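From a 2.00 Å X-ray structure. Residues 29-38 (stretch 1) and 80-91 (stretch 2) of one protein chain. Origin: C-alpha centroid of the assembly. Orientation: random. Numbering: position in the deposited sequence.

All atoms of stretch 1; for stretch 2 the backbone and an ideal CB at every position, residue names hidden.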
# COMPACT_ATOMS: atom_id res chain seq x y z
N ASP A 29 -10.96 11.02 -11.04
CA ASP A 29 -11.63 10.25 -9.98
C ASP A 29 -11.65 8.76 -10.30
O ASP A 29 -11.33 8.35 -11.42
CB ASP A 29 -13.06 10.77 -9.71
CG ASP A 29 -13.89 10.92 -10.98
OD1 ASP A 29 -13.50 10.38 -12.05
OD2 ASP A 29 -14.96 11.57 -10.91
N LEU A 30 -12.04 7.96 -9.32
CA LEU A 30 -12.12 6.51 -9.46
C LEU A 30 -12.86 6.03 -10.72
O LEU A 30 -12.46 5.04 -11.33
CB LEU A 30 -12.76 5.91 -8.20
CG LEU A 30 -11.91 5.37 -7.04
CD1 LEU A 30 -10.57 6.07 -6.87
CD2 LEU A 30 -12.71 5.44 -5.73
N ARG A 31 -13.92 6.74 -11.12
CA ARG A 31 -14.81 6.29 -12.20
C ARG A 31 -14.11 6.17 -13.57
O ARG A 31 -14.52 5.35 -14.40
CB ARG A 31 -16.06 7.19 -12.30
CG ARG A 31 -17.35 6.47 -12.74
CD ARG A 31 -17.43 6.25 -14.27
NE ARG A 31 -18.79 6.03 -14.78
CZ ARG A 31 -19.48 4.90 -14.69
NH1 ARG A 31 -18.98 3.83 -14.07
NH2 ARG A 31 -20.71 4.84 -15.20
N ILE A 32 -13.06 6.96 -13.79
CA ILE A 32 -12.28 6.84 -15.03
C ILE A 32 -11.79 5.39 -15.27
O ILE A 32 -11.69 4.93 -16.41
CB ILE A 32 -11.14 7.91 -15.11
CG1 ILE A 32 -11.63 9.16 -15.86
CG2 ILE A 32 -9.90 7.37 -15.82
CD1 ILE A 32 -12.16 10.27 -14.97
N LEU A 33 -11.54 4.66 -14.18
CA LEU A 33 -11.07 3.27 -14.26
C LEU A 33 -12.20 2.23 -14.31
O LEU A 33 -11.95 1.03 -14.15
CB LEU A 33 -10.13 2.96 -13.08
CG LEU A 33 -8.80 3.72 -12.97
CD1 LEU A 33 -8.17 3.51 -11.60
CD2 LEU A 33 -7.83 3.31 -14.07
N HIS A 34 -13.43 2.68 -14.55
CA HIS A 34 -14.60 1.80 -14.58
C HIS A 34 -14.35 0.60 -15.49
O HIS A 34 -13.80 0.75 -16.58
CB HIS A 34 -15.86 2.55 -15.04
CG HIS A 34 -15.87 2.87 -16.50
ND1 HIS A 34 -16.37 2.00 -17.45
CD2 HIS A 34 -15.43 3.95 -17.19
CE1 HIS A 34 -16.24 2.53 -18.65
NE2 HIS A 34 -15.67 3.72 -18.52
N GLY A 35 -14.74 -0.58 -15.02
CA GLY A 35 -14.57 -1.81 -15.78
C GLY A 35 -13.20 -2.47 -15.68
O GLY A 35 -13.04 -3.61 -16.11
N LYS A 36 -12.21 -1.77 -15.11
CA LYS A 36 -10.85 -2.33 -15.00
C LYS A 36 -10.70 -3.23 -13.77
O LYS A 36 -11.30 -3.00 -12.73
CB LYS A 36 -9.79 -1.23 -14.97
CG LYS A 36 -9.76 -0.33 -16.23
CD LYS A 36 -9.11 -1.03 -17.42
CE LYS A 36 -9.63 -0.49 -18.77
NZ LYS A 36 -9.65 1.00 -18.83
N ILE A 37 -9.89 -4.27 -13.93
CA ILE A 37 -9.50 -5.12 -12.81
C ILE A 37 -8.24 -4.54 -12.19
O ILE A 37 -7.24 -4.33 -12.88
CB ILE A 37 -9.26 -6.58 -13.26
CG1 ILE A 37 -10.54 -7.15 -13.92
CG2 ILE A 37 -8.79 -7.45 -12.06
CD1 ILE A 37 -10.36 -8.50 -14.63
N ILE A 38 -8.30 -4.25 -10.90
CA ILE A 38 -7.15 -3.68 -10.19
C ILE A 38 -6.72 -4.65 -9.10
O ILE A 38 -7.54 -5.07 -8.28
CB ILE A 38 -7.47 -2.28 -9.59
CG1 ILE A 38 -7.92 -1.29 -10.67
CG2 ILE A 38 -6.28 -1.72 -8.79
CD1 ILE A 38 -6.89 -0.97 -11.71
N UNK A 80 -16.08 -0.96 -0.99
CA UNK A 80 -17.41 -0.56 -1.46
C UNK A 80 -17.31 0.60 -2.45
O UNK A 80 -17.88 0.53 -3.54
CB UNK A 80 -18.30 -0.17 -0.28
N UNK A 81 -16.55 1.64 -2.08
CA UNK A 81 -16.36 2.82 -2.95
C UNK A 81 -15.75 2.47 -4.29
O UNK A 81 -16.14 3.00 -5.32
CB UNK A 81 -15.47 3.85 -2.25
N UNK A 82 -14.76 1.57 -4.24
CA UNK A 82 -14.04 1.13 -5.43
C UNK A 82 -15.00 0.41 -6.38
O UNK A 82 -15.05 0.70 -7.57
CB UNK A 82 -12.87 0.22 -5.05
N UNK A 83 -15.79 -0.51 -5.83
CA UNK A 83 -16.84 -1.20 -6.58
C UNK A 83 -17.91 -0.23 -7.13
O UNK A 83 -18.32 -0.37 -8.29
CB UNK A 83 -17.50 -2.25 -5.68
N UNK A 84 -18.32 0.75 -6.32
CA UNK A 84 -19.30 1.77 -6.75
C UNK A 84 -18.79 2.63 -7.90
O UNK A 84 -19.57 3.17 -8.70
CB UNK A 84 -19.67 2.67 -5.57
N UNK A 85 -17.47 2.76 -7.99
CA UNK A 85 -16.83 3.43 -9.11
C UNK A 85 -16.72 2.56 -10.36
O UNK A 85 -16.29 3.03 -11.41
CB UNK A 85 -15.43 3.90 -8.69
N UNK A 86 -17.11 1.28 -10.25
CA UNK A 86 -17.07 0.36 -11.39
C UNK A 86 -15.77 -0.43 -11.53
O UNK A 86 -15.59 -1.19 -12.48
CB UNK A 86 -17.31 1.15 -12.68
N UNK A 87 -14.86 -0.24 -10.57
CA UNK A 87 -13.60 -0.98 -10.55
C UNK A 87 -13.84 -2.41 -10.04
O UNK A 87 -14.65 -2.62 -9.14
CB UNK A 87 -12.57 -0.26 -9.68
N UNK A 88 -13.16 -3.37 -10.65
CA UNK A 88 -13.24 -4.76 -10.22
C UNK A 88 -12.00 -5.08 -9.39
O UNK A 88 -10.95 -5.40 -9.94
CB UNK A 88 -13.36 -5.70 -11.42
N UNK A 89 -12.12 -4.99 -8.05
CA UNK A 89 -10.92 -5.17 -7.24
C UNK A 89 -10.63 -6.62 -6.89
O UNK A 89 -11.55 -7.43 -6.70
CB UNK A 89 -11.05 -4.36 -5.95
N UNK A 90 -9.34 -6.94 -6.80
CA UNK A 90 -8.87 -8.20 -6.26
C UNK A 90 -7.66 -7.89 -5.38
O UNK A 90 -6.79 -7.10 -5.77
CB UNK A 90 -8.52 -9.19 -7.37
N UNK A 91 -7.64 -8.46 -4.19
CA UNK A 91 -6.53 -8.24 -3.27
C UNK A 91 -5.52 -9.36 -3.41
O UNK A 91 -5.87 -10.46 -3.85
CB UNK A 91 -7.03 -8.14 -1.83

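Positions 80, 83 and 84 lie on a helix, and an ideal CB at any of them finds nothing of stretch 1 within 5.5 Å. Stretch 1 sets no rule there; the residues are Ile80, Val83 and Glu84.

Positions 81 and 82 point sideways, with the CD2 methyl of Leu30 as the nearest offering. Many side chains would fit. The amide of Asn81 leads away; its backbone O lies 4.2 Å from Leu30 CD2. Ile82 stays at the margin.

At position 85 the CB points toward stretch 1, and even an ideal CB sits 3.4 Å from Leu30 CB, already tight. A small side chain suits such a place, and Ala85 fills it. Its carbonyl O lies at the edge of the Arg31 guanidinium, near its plane, yet finds no hydrogen-bonding partner.

Position 86 is the most restrictive. Phi is +91°, a CB would be jammed against the carbonyl O of the preceding residue, and it would also come within 3.1 Å of His34 CB. Glycine answers both demands. Gly86 closes the helix in a Schellman motif. The bare backbone also lets the two stretches come close: Gly35, third residue of the type II turn from Leu33 to Lys36, donates from its N to Gly86 O at 2.7 Å.

From position 87 the CB leaves sideways, but Leu30, Leu33 and Ile38 provide apolar surface that a branched or long aliphatic chain could reach. Ile87 does so in several directions: CD1 lies 4.1 Å from Leu30 CG, CG1 is 3.9 Å from Leu33 CB, and CG2 is 3.6 Å from Ile38 CG1.

Position 88 begins a parallel pairing, its CB on the same sheet face as Ile37 and near Lys36 O. A long chain with an aliphatic stem would suit, as would a beta-branched one. Lys88 runs extended, its CD 4.3 Å from Gly35 O. Lys88 N donates to Lys36 O (2.8 Å), and Ile38 N to Lys88 O (3.0 Å).

Position 89 turns its CB to the face shared with Ile38. Several apolar residues would serve; stretch 1 asks nothing of its N and phi is -87°, so proline is also allowed. Pro89 gives a CA-H...O contact, its CA 3.5 Å from Ile38 O.

At position 90 the N must donate to Ile38 O, excluding proline; a modest apolar chain can meet Ile37. Val90 N makes that bond to Ile38 O at 3.0 Å, and Val90 CG1 touches Ile37 CG2 at 4.0 Å.

Position 91 points away, unconstrained by stretch 1; it is Tyr91.

Stretch 2 (80-91) INIVEAGIKPVY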
# COMPACT_ATOMS: atom_id res chain seq x y z
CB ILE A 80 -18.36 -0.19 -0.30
CG1 ILE A 80 -18.71 -1.44 0.50
CG2 ILE A 80 -19.67 0.46 -0.83
CD1 ILE A 80 -19.58 -1.16 1.71
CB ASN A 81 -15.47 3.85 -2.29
CG ASN A 81 -16.15 4.58 -1.17
OD1 ASN A 81 -17.33 4.98 -1.27
ND2 ASN A 81 -15.40 4.80 -0.10
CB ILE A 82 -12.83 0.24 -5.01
CG1 ILE A 82 -11.73 1.12 -4.43
CG2 ILE A 82 -12.29 -0.56 -6.17
CD1 ILE A 82 -10.57 0.33 -3.82
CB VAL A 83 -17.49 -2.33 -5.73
CG1 VAL A 83 -18.75 -2.87 -6.40
CG2 VAL A 83 -16.48 -3.47 -5.49
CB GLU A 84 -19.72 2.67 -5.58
CG GLU A 84 -20.72 2.00 -4.63
CD GLU A 84 -20.93 2.75 -3.32
OE1 GLU A 84 -20.18 3.71 -3.04
OE2 GLU A 84 -21.85 2.37 -2.56
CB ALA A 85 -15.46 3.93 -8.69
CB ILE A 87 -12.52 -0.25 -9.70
CG1 ILE A 87 -12.11 1.07 -10.37
CG2 ILE A 87 -11.30 -1.12 -9.49
CD1 ILE A 87 -11.51 2.09 -9.40
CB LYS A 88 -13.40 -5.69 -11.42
CG LYS A 88 -14.66 -5.40 -12.24
CD LYS A 88 -14.85 -6.38 -13.38
CE LYS A 88 -16.20 -6.16 -14.04
NZ LYS A 88 -16.27 -6.81 -15.38
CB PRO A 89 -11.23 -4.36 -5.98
CG PRO A 89 -12.74 -4.48 -5.82
CD PRO A 89 -13.31 -4.75 -7.21
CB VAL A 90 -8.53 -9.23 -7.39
CG1 VAL A 90 -7.62 -8.62 -8.46
CG2 VAL A 90 -7.91 -10.53 -6.80
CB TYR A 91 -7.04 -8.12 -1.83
CG TYR A 91 -7.72 -6.79 -1.56
CD1 TYR A 91 -7.02 -5.71 -1.01
CD2 TYR A 91 -9.06 -6.60 -1.89
CE1 TYR A 91 -7.65 -4.49 -0.77
CE2 TYR A 91 -9.70 -5.39 -1.66
CZ TYR A 91 -8.98 -4.34 -1.10
OH TYR A 91 -9.63 -3.15 -0.89
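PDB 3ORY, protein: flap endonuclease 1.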